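Long-range contacts in endo-xylogalacturonan hydrolase A (Aspergillus tubingensis, PDB 4C2L), which hydrolyses the xylose-substituted galacturonan backbone of xylogalacturonan, a component of the hairy regions of pectin: residues T91-S97 against P133-T139; Q118-D122 against N153-V157; V161-A165 against G194-V199. All coordinates share one frame. Residues are numbered along the deposited sequence.

Contact 1: residues T91-S97 against P133-T139. With SO4 (sulfate ion), chain F.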
loop_
_atom_site.group_PDB
_atom_site.type_symbol
_atom_site.label_atom_id
_atom_site.label_comp_id
_atom_site.label_asym_id
_atom_site.label_seq_id
_atom_site.Cartn_x
_atom_site.Cartn_y
_atom_site.Cartn_z
ATOM N N THR A 91 -7.794 8.851 12.419
ATOM C CA THR A 91 -6.905 8.825 11.271
ATOM C C THR A 91 -5.754 7.826 11.406
ATOM O O THR A 91 -5.472 7.069 10.472
ATOM C CB THR A 91 -6.357 10.240 11.011
ATOM O OG1 THR A 91 -7.457 11.069 10.620
ATOM C CG2 THR A 91 -5.294 10.234 9.894
ATOM N N ALA A 92 -5.080 7.849 12.556
ATOM C CA ALA A 92 -3.773 7.202 12.701
ATOM C C ALA A 92 -3.646 6.526 14.060
ATOM O O ALA A 92 -4.139 7.042 15.063
ATOM C CB ALA A 92 -2.679 8.244 12.578
ATOM N N MET A 93 -2.978 5.376 14.082
ATOM C CA MET A 93 -2.606 4.760 15.355
ATOM C C MET A 93 -1.247 5.294 15.784
ATOM O O MET A 93 -1.060 5.649 16.951
ATOM C CB MET A 93 -2.576 3.249 15.188
ATOM C CG MET A 93 -3.910 2.751 14.649
ATOM S SD MET A 93 -3.966 0.968 14.436
ATOM C CE MET A 93 -4.161 0.448 16.130
ATOM N N ILE A 94 -0.293 5.324 14.851
ATOM C CA ILE A 94 0.965 6.047 15.051
ATOM C C ILE A 94 0.960 7.220 14.078
ATOM O O ILE A 94 0.903 7.025 12.852
ATOM C CB ILE A 94 2.212 5.163 14.780
ATOM C CG1 ILE A 94 2.183 3.927 15.678
ATOM C CG2 ILE A 94 3.491 5.957 15.013
ATOM C CD1 ILE A 94 3.216 2.873 15.278
ATOM N N SER A 95 0.992 8.433 14.629
ATOM C CA SER A 95 0.879 9.645 13.798
ATOM C C SER A 95 2.251 10.312 13.683
ATOM O O SER A 95 2.892 10.609 14.698
ATOM C CB SER A 95 -0.151 10.608 14.394
ATOM O OG SER A 95 -0.093 11.868 13.718
ATOM N N VAL A 96 2.710 10.521 12.446
ATOM C CA VAL A 96 4.030 11.101 12.195
ATOM C C VAL A 96 3.778 12.310 11.305
ATOM O O VAL A 96 3.785 12.207 10.073
ATOM C CB VAL A 96 4.998 10.090 11.526
ATOM C CG1 VAL A 96 6.409 10.667 11.423
ATOM C CG2 VAL A 96 5.050 8.782 12.321
ATOM N N SER A 97 3.508 13.445 11.943
ATOM C CA SER A 97 3.078 14.636 11.220
ATOM C C SER A 97 4.168 15.692 11.246
ATOM O O SER A 97 4.581 16.128 12.325
ATOM C CB SER A 97 1.803 15.203 11.853
ATOM O OG SER A 97 1.305 16.288 11.079
ATOM N N PRO A 133 -8.483 3.313 11.652
ATOM C CA PRO A 133 -7.256 4.087 11.484
ATOM C C PRO A 133 -6.172 3.345 10.693
ATOM O O PRO A 133 -6.175 2.118 10.646
ATOM C CB PRO A 133 -6.767 4.272 12.927
ATOM C CG PRO A 133 -7.269 3.037 13.629
ATOM C CD PRO A 133 -8.619 2.768 13.017
ATOM N N THR A 134 -5.243 4.111 10.129
ATOM C CA THR A 134 -3.999 3.591 9.533
ATOM C C THR A 134 -2.985 3.349 10.627
ATOM O O THR A 134 -2.883 4.151 11.565
ATOM C CB THR A 134 -3.474 4.639 8.545
ATOM O OG1 THR A 134 -4.439 4.723 7.494
ATOM C CG2 THR A 134 -2.056 4.292 7.992
ATOM N N LEU A 135 -2.234 2.251 10.516
ATOM C CA LEU A 135 -1.299 1.878 11.582
ATOM C C LEU A 135 -0.125 2.866 11.702
ATOM O O LEU A 135 0.154 3.351 12.816
ATOM C CB LEU A 135 -0.787 0.440 11.356
ATOM C CG LEU A 135 0.286 -0.017 12.335
ATOM C CD1 LEU A 135 -0.315 -0.133 13.735
ATOM C CD2 LEU A 135 0.828 -1.359 11.867
ATOM N N LEU A 136 0.570 3.146 10.586
ATOM C CA LEU A 136 1.679 4.112 10.570
ATOM C C LEU A 136 1.348 5.167 9.519
ATOM O O LEU A 136 1.348 4.892 8.305
ATOM C CB LEU A 136 3.009 3.420 10.229
ATOM C CG LEU A 136 4.242 4.336 10.193
ATOM C CD1 LEU A 136 4.422 5.099 11.513
ATOM C CD2 LEU A 136 5.469 3.488 9.910
ATOM N N TYR A 137 1.041 6.362 9.994
ATOM C CA TYR A 137 0.490 7.403 9.146
ATOM C C TYR A 137 1.475 8.560 9.115
ATOM O O TYR A 137 1.684 9.261 10.125
ATOM C CB TYR A 137 -0.855 7.847 9.731
ATOM C CG TYR A 137 -1.596 8.868 8.916
ATOM C CD1 TYR A 137 -2.502 8.468 7.925
ATOM C CD2 TYR A 137 -1.442 10.235 9.168
ATOM C CE1 TYR A 137 -3.201 9.404 7.174
ATOM C CE2 TYR A 137 -2.145 11.182 8.423
ATOM C CZ TYR A 137 -3.021 10.752 7.435
ATOM O OH TYR A 137 -3.737 11.658 6.693
ATOM N N ILE A 138 2.111 8.738 7.962
ATOM C CA ILE A 138 3.141 9.761 7.795
ATOM C C ILE A 138 2.549 10.871 6.929
ATOM O O ILE A 138 2.044 10.615 5.825
ATOM C CB ILE A 138 4.395 9.154 7.111
ATOM C CG1 ILE A 138 5.113 8.211 8.057
ATOM C CG2 ILE A 138 5.362 10.247 6.632
ATOM C CD1 ILE A 138 5.973 7.187 7.325
ATOM N N THR A 139 2.584 12.106 7.429
ATOM C CA THR A 139 2.090 13.215 6.638
ATOM C C THR A 139 3.049 14.380 6.761
ATOM O O THR A 139 3.392 14.786 7.873
ATOM C CB THR A 139 0.645 13.613 7.002
ATOM O OG1 THR A 139 0.247 14.705 6.168
ATOM C CG2 THR A 139 0.504 13.984 8.487
HETATM S S SO4 F . -8.329 11.558 15.174
HETATM O O1 SO4 F . -9.794 11.334 15.264
HETATM O O2 SO4 F . -8.057 12.933 15.654
HETATM O O3 SO4 F . -7.926 11.408 13.759
HETATM O O4 SO4 F . -7.605 10.591 16.035
HETATM O O HOH W 1 -6.410 6.939 7.988
#

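Contact 2: residues Q118-D122 against N153-V157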
loop_
_atom_site.group_PDB
_atom_site.type_symbol
_atom_site.label_atom_id
_atom_site.label_comp_id
_atom_site.label_asym_id
_atom_site.label_seq_id
_atom_site.Cartn_x
_atom_site.Cartn_y
_atom_site.Cartn_z
ATOM N N GLN A 118 -8.118 -7.670 14.787
ATOM C CA GLN A 118 -9.199 -8.662 14.609
ATOM C C GLN A 118 -10.581 -8.070 14.871
ATOM O O GLN A 118 -11.507 -8.269 14.079
ATOM C CB GLN A 118 -9.002 -9.881 15.529
ATOM C CG GLN A 118 -10.010 -10.993 15.246
ATOM C CD GLN A 118 -9.771 -11.680 13.899
ATOM O OE1 GLN A 118 -8.651 -12.113 13.599
ATOM N NE2 GLN A 118 -10.817 -11.776 13.081
ATOM N N ASP A 119 -10.724 -7.375 15.995
ATOM C CA ASP A 119 -12.033 -6.831 16.345
ATOM C C ASP A 119 -12.530 -5.855 15.276
ATOM O O ASP A 119 -13.717 -5.855 14.938
ATOM C CB ASP A 119 -12.001 -6.149 17.711
ATOM C CG ASP A 119 -11.905 -7.134 18.861
ATOM O OD1 ASP A 119 -11.926 -8.365 18.637
ATOM O OD2 ASP A 119 -11.789 -6.658 20.007
ATOM N N ALA A 120 -11.620 -5.035 14.758
ATOM C CA ALA A 120 -11.956 -4.082 13.704
ATOM C C ALA A 120 -12.409 -4.817 12.451
ATOM O O ALA A 120 -13.374 -4.403 11.803
ATOM C CB ALA A 120 -10.774 -3.168 13.403
ATOM N N TRP A 121 -11.727 -5.910 12.094
ATOM C CA TRP A 121 -12.143 -6.629 10.880
ATOM C C TRP A 121 -13.505 -7.233 11.036
ATOM O O TRP A 121 -14.295 -7.247 10.103
ATOM C CB TRP A 121 -11.156 -7.725 10.499
ATOM C CG TRP A 121 -9.744 -7.250 10.363
ATOM C CD1 TRP A 121 -9.296 -5.990 9.950
ATOM C CD2 TRP A 121 -8.531 -8.026 10.632
ATOM N NE1 TRP A 121 -7.916 -5.945 9.966
ATOM C CE2 TRP A 121 -7.405 -7.142 10.355
ATOM C CE3 TRP A 121 -8.280 -9.333 11.080
ATOM C CZ2 TRP A 121 -6.079 -7.555 10.525
ATOM C CZ3 TRP A 121 -6.948 -9.743 11.231
ATOM C CH2 TRP A 121 -5.873 -8.879 10.958
ATOM N N ASP A 122 -13.793 -7.750 12.224
ATOM C CA ASP A 122 -15.090 -8.379 12.468
ATOM C C ASP A 122 -16.209 -7.350 12.520
ATOM O O ASP A 122 -17.298 -7.585 11.984
ATOM C CB ASP A 122 -15.045 -9.204 13.757
ATOM C CG ASP A 122 -14.149 -10.435 13.633
ATOM O OD1 ASP A 122 -14.068 -11.056 12.562
ATOM O OD2 ASP A 122 -13.554 -10.810 14.642
ATOM N N ASN A 153 -1.207 -7.443 11.927
ATOM C CA ASN A 153 -2.656 -7.281 12.095
ATOM C C ASN A 153 -3.135 -5.833 12.281
ATOM O O ASN A 153 -3.789 -5.504 13.274
ATOM C CB ASN A 153 -3.166 -8.187 13.227
ATOM C CG ASN A 153 -2.876 -9.655 12.974
ATOM O OD1 ASN A 153 -2.720 -10.074 11.818
ATOM N ND2 ASN A 153 -2.817 -10.460 14.055
ATOM N N PRO A 154 -2.832 -4.961 11.311
ATOM C CA PRO A 154 -3.395 -3.602 11.363
ATOM C C PRO A 154 -4.908 -3.667 11.171
ATOM O O PRO A 154 -5.399 -4.524 10.436
ATOM C CB PRO A 154 -2.769 -2.932 10.140
ATOM C CG PRO A 154 -2.559 -4.063 9.171
ATOM C CD PRO A 154 -2.087 -5.198 10.066
ATOM N N PRO A 155 -5.661 -2.772 11.830
ATOM C CA PRO A 155 -7.111 -2.734 11.605
ATOM C C PRO A 155 -7.447 -2.439 10.134
ATOM O O PRO A 155 -8.476 -2.884 9.627
ATOM C CB PRO A 155 -7.576 -1.546 12.455
ATOM C CG PRO A 155 -6.500 -1.292 13.435
ATOM C CD PRO A 155 -5.207 -1.875 12.917
ATOM N N ASN A 156 -6.563 -1.722 9.451
ATOM C CA ASN A 156 -6.862 -1.198 8.104
ATOM C C ASN A 156 -5.487 -1.043 7.425
ATOM O O ASN A 156 -4.692 -1.978 7.433
ATOM C CB ASN A 156 -7.603 0.149 8.292
ATOM C CG ASN A 156 -8.459 0.604 7.083
ATOM O OD1 ASN A 156 -9.350 1.447 7.268
ATOM N ND2 ASN A 156 -8.159 0.149 5.882
ATOM N N VAL A 157 -5.185 0.125 6.856
ATOM C CA VAL A 157 -3.938 0.297 6.084
ATOM C C VAL A 157 -2.723 0.166 7.008
ATOM O O VAL A 157 -2.750 0.654 8.145
ATOM C CB VAL A 157 -3.937 1.673 5.365
ATOM C CG1 VAL A 157 -2.590 1.951 4.681
ATOM C CG2 VAL A 157 -5.091 1.703 4.352
#

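Contact 3: residues V161-A165 against G194-V199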
loop_
_atom_site.group_PDB
_atom_site.type_symbol
_atom_site.label_atom_id
_atom_site.label_comp_id
_atom_site.label_asym_id
_atom_site.label_seq_id
_atom_site.Cartn_x
_atom_site.Cartn_y
_atom_site.Cartn_z
ATOM N N VAL A 161 1.695 7.463 3.302
ATOM C CA VAL A 161 2.579 8.621 3.223
ATOM C C VAL A 161 1.834 9.648 2.394
ATOM O O VAL A 161 1.386 9.358 1.277
ATOM C CB VAL A 161 3.926 8.279 2.540
ATOM C CG1 VAL A 161 4.814 9.520 2.454
ATOM C CG2 VAL A 161 4.653 7.170 3.299
ATOM N N LYS A 162 1.665 10.836 2.962
ATOM C CA LYS A 162 1.025 11.921 2.238
ATOM C C LYS A 162 1.502 13.269 2.769
ATOM O O LYS A 162 2.547 13.343 3.415
ATOM C CB LYS A 162 -0.490 11.797 2.296
ATOM C CG LYS A 162 -1.076 12.021 3.666
ATOM C CD LYS A 162 -2.599 11.957 3.567
ATOM C CE LYS A 162 -3.047 10.523 3.375
ATOM N NZ LYS A 162 -4.494 10.503 3.033
ATOM N N GLY A 163 0.761 14.323 2.451
ATOM C CA GLY A 163 1.073 15.669 2.941
ATOM C C GLY A 163 2.381 16.278 2.459
ATOM O O GLY A 163 2.903 17.203 3.096
ATOM N N GLY A 164 2.918 15.767 1.351
ATOM C CA GLY A 164 4.179 16.278 0.796
ATOM C C GLY A 164 5.427 15.801 1.515
ATOM O O GLY A 164 6.495 16.420 1.388
ATOM N N ALA A 165 5.322 14.690 2.255
ATOM C CA ALA A 165 6.495 14.057 2.870
ATOM C C ALA A 165 7.563 13.860 1.809
ATOM O O ALA A 165 7.232 13.591 0.641
ATOM C CB ALA A 165 6.120 12.709 3.486
ATOM N N GLY A 194 0.724 8.600 -1.227
ATOM C CA GLY A 194 0.064 9.749 -1.824
ATOM C C GLY A 194 1.047 10.886 -2.031
ATOM O O GLY A 194 2.185 10.667 -2.472
ATOM N N GLU A 195 0.605 12.103 -1.700
ATOM C CA GLU A 195 1.376 13.308 -1.959
ATOM C C GLU A 195 2.723 13.240 -1.264
ATOM O O GLU A 195 2.814 13.355 -0.028
ATOM C CB GLU A 195 0.598 14.540 -1.483
ATOM C CG GLU A 195 1.228 15.849 -1.933
ATOM C CD GLU A 195 0.708 17.055 -1.167
ATOM O OE1 GLU A 195 -0.187 16.913 -0.307
ATOM O OE2 GLU A 195 1.215 18.164 -1.427
ATOM N N SER A 196 3.773 13.028 -2.058
ATOM C CA SER A 196 5.105 12.822 -1.528
ATOM C C SER A 196 6.085 12.797 -2.673
ATOM O O SER A 196 5.685 12.669 -3.834
ATOM C CB SER A 196 5.193 11.482 -0.765
ATOM O OG SER A 196 4.849 10.398 -1.615
ATOM N N THR A 197 7.362 12.907 -2.343
ATOM C CA THR A 197 8.439 12.710 -3.312
ATOM C C THR A 197 9.556 11.899 -2.680
ATOM O O THR A 197 9.827 12.042 -1.489
ATOM C CB THR A 197 9.017 14.055 -3.809
ATOM O OG1 THR A 197 9.475 14.812 -2.683
ATOM C CG2 THR A 197 7.961 14.853 -4.562
ATOM N N TYR A 198 10.203 11.066 -3.491
ATOM C CA TYR A 198 11.372 10.284 -3.093
ATOM C C TYR A 198 11.036 9.334 -1.948
ATOM O O TYR A 198 11.658 9.351 -0.876
ATOM C CB TYR A 198 12.577 11.185 -2.776
ATOM C CG TYR A 198 12.804 12.230 -3.850
ATOM C CD1 TYR A 198 13.248 11.867 -5.127
ATOM C CD2 TYR A 198 12.563 13.574 -3.590
ATOM C CE1 TYR A 198 13.435 12.829 -6.115
ATOM C CE2 TYR A 198 12.761 14.544 -4.565
ATOM C CZ TYR A 198 13.189 14.165 -5.821
ATOM O OH TYR A 198 13.365 15.148 -6.783
ATOM N N VAL A 199 10.024 8.515 -2.192
ATOM C CA VAL A 199 9.678 7.419 -1.297
ATOM C C VAL A 199 10.296 6.148 -1.872
ATOM O O VAL A 199 10.186 5.881 -3.076
ATOM C CB VAL A 199 8.145 7.264 -1.164
ATOM C CG1 VAL A 199 7.787 6.015 -0.367
ATOM C CG2 VAL A 199 7.540 8.500 -0.497
HETATM O O HOH W 2 -1.780 14.865 1.169
HETATM O O HOH W 3 7.428 16.212 -1.375
#

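Contact 1: residues T91-S97 against P133-T139
Residues 91-97 and 133-139 run side by side in the same direction. They stay in register from Thr-91 with Pro-133 to Ser-97 with Thr-139. The axes of the short strands 95-97 and 137-139 approach to 4.8 Å, at 8°, nearly parallel. Both chains turn a corner at matching places, Met-93/Ile-94 and Leu-135/Leu-136. Before the corner, Thr-134 N donates to Thr-91 O (3.0 Å) and Met-93 N to Thr-134 O (2.8 Å). At the corner, Ile-94 N reaches Leu-135 O (2.9 Å). The parallel ladder then continues through Tyr-137 N to Ile-94 O (2.9 Å), Val-96 N to Tyr-137 O (2.8 Å) and Thr-139 N to Val-96 O (2.9 Å).

Ile-94, Val-96, Leu-136 and Ile-138 share one face, where Leu-136 CD1 touches Ile-94 CG2 (3.7 Å) and Val-96 CG2 (3.8 Å). Leu-64, Phe-80 and Leu-144 also pack against this apolar group. At the corner, Met-93 CG meets Pro-133 CG (3.5 Å). Ala-92, Ser-95, Tyr-137, Ser-97 and Thr-139 lie on the other face. There Thr-91 CG2 sits over the Tyr-137 ring in a CH-pi contact, 3.5 Å from the ring centroid. A water bridges Thr-91 O and Thr-134 OG1. Thr-91 N donates to O3 of a sulfate (2.9 Å), probably from the crystallisation liquor, which Arg-90 also binds.

Stacked parallel strands that bend at the same level in successive coils, with Ile-94 and Leu-136, and Val-96 and Ile-138, aligned across them, are characteristic of the right-handed parallel beta-helix, the fold of glycoside hydrolase family 28.

Contact 2: residues Q118-D122 against N153-V157
This is a buried contact between a helix and a loop, beside the beta-helix body. Residues 118-122 form the start of helix 118-126. Residues 153-157 belong to the loop that joins strand 142-152 to strand 159-162. The backbones come closest at Ala-120 and Pro-155, whose CA atoms are 5.4 Å apart.

Two helix residues make the contact. Ala-120 points at the loop, and its CB packs on Pro-155 CB at 3.7 Å. The CA-to-CB bond of Trp-121 points sideways to the loop, but the indole reaches it edge-on. Its NE1 gives a weak hydrogen bond to Pro-154 O (2.9 Å, bent to 130°). Pro-155 O is also near, 3.1 Å from Trp-121 NE1, and accepts a hydrogen bond from Arg-132. At the benzene end of the ring, Trp-121 CH2 lies 3.5 Å from Asn-153 OD1, which is itself hydrogen-bonded to Asn-178 N.

The loop continues toward the probable active site. The Asn-156 side chain is about 7 Å from that of Asp-210, the proton donor by similarity, and its ND2 is bonded to Asn-187 O.

On the helix, Gln-118 NE2 bonds to Asp-122 OD2 (3.3 Å). On the beta-helix side, Pro-154 touches Leu-135 of strand 134-139, and Val-157 pairs with Leu-135 through the backbone. The loop therefore lies between helix 118-126 and the parallel sheet that holds strand 134-139.

Contact 3: residues V161-A165 against G194-V199
Three backbone hydrogen bonds join the segments. Gly-194 N donates to Val-161 O (2.7 Å), Gly-164 N to Glu-195 O (2.8 Å) and Thr-197 N to Ala-165 O (3.1 Å). Between the first and the last, residues 162-165 make a type I' beta turn, with Ala-165 N bonded to Lys-162 O at 3.3 Å. Gly-163 and Gly-164 occupy its two central positions with positive phi, a conformation that favours glycine. Glu-195 O faces the turn and also takes a CA-H...O contact from Lys-162 CA at 3.2 Å.

Two waters extend the polar network. One links Gly-163 N to Glu-195 OE1, and the other links Gly-164 O to Thr-197 OG1. The Thr-197 hydroxyl also bonds to that of Thr-166. Within its own segment, Ser-196 OG donates to Gly-194 O (2.8 Å).

These residues form a corner of the parallel beta-helix. The chain passes here from strand 159-162 through the turn and the short strand 165-166 to strand 168-176, and one coil later from strand 191-196 to strand 199-207. The boundary between the first two PbH1 repeats falls at Glu-195/Ser-196.

Val-161 CG1 packs on Val-199 CG2 (4.1 Å) and also lies 3.8 Å from Ser-196 CB. Ile-193 touches both valines, Phe-170 adds to Val-161, and Val-168 adds to Val-199. Farther along, Tyr-198 meets the ring of Tyr-221, with planes at about 10°, and touches an N-acetylglucosamine of an attached glycan.

Contacts 1 and 3 are in the body of the parallel beta-helix; contact 2 lies beside it. Contacts 1 and 3 lie about 13 Å apart, centre to centre, and share a sheet in which strands 95-97, 134-139, 159-162 and 191-196 follow in order. They join where Ile-138 O meets Lys-162 N (2.9 Å). The centre of contact 2 is about 15 Å from that of contact 1 and about 24 Å from that of contact 3. A probable hydrogen bond, Leu-135 N to Val-157 O (2.9 Å), ties it to contact 1. Contacts 2 and 3 adjoin in sequence without touching. Along the chain the segments of contacts 1 and 2 alternate, and contact 3 follows. The coils thus stack in sequence order.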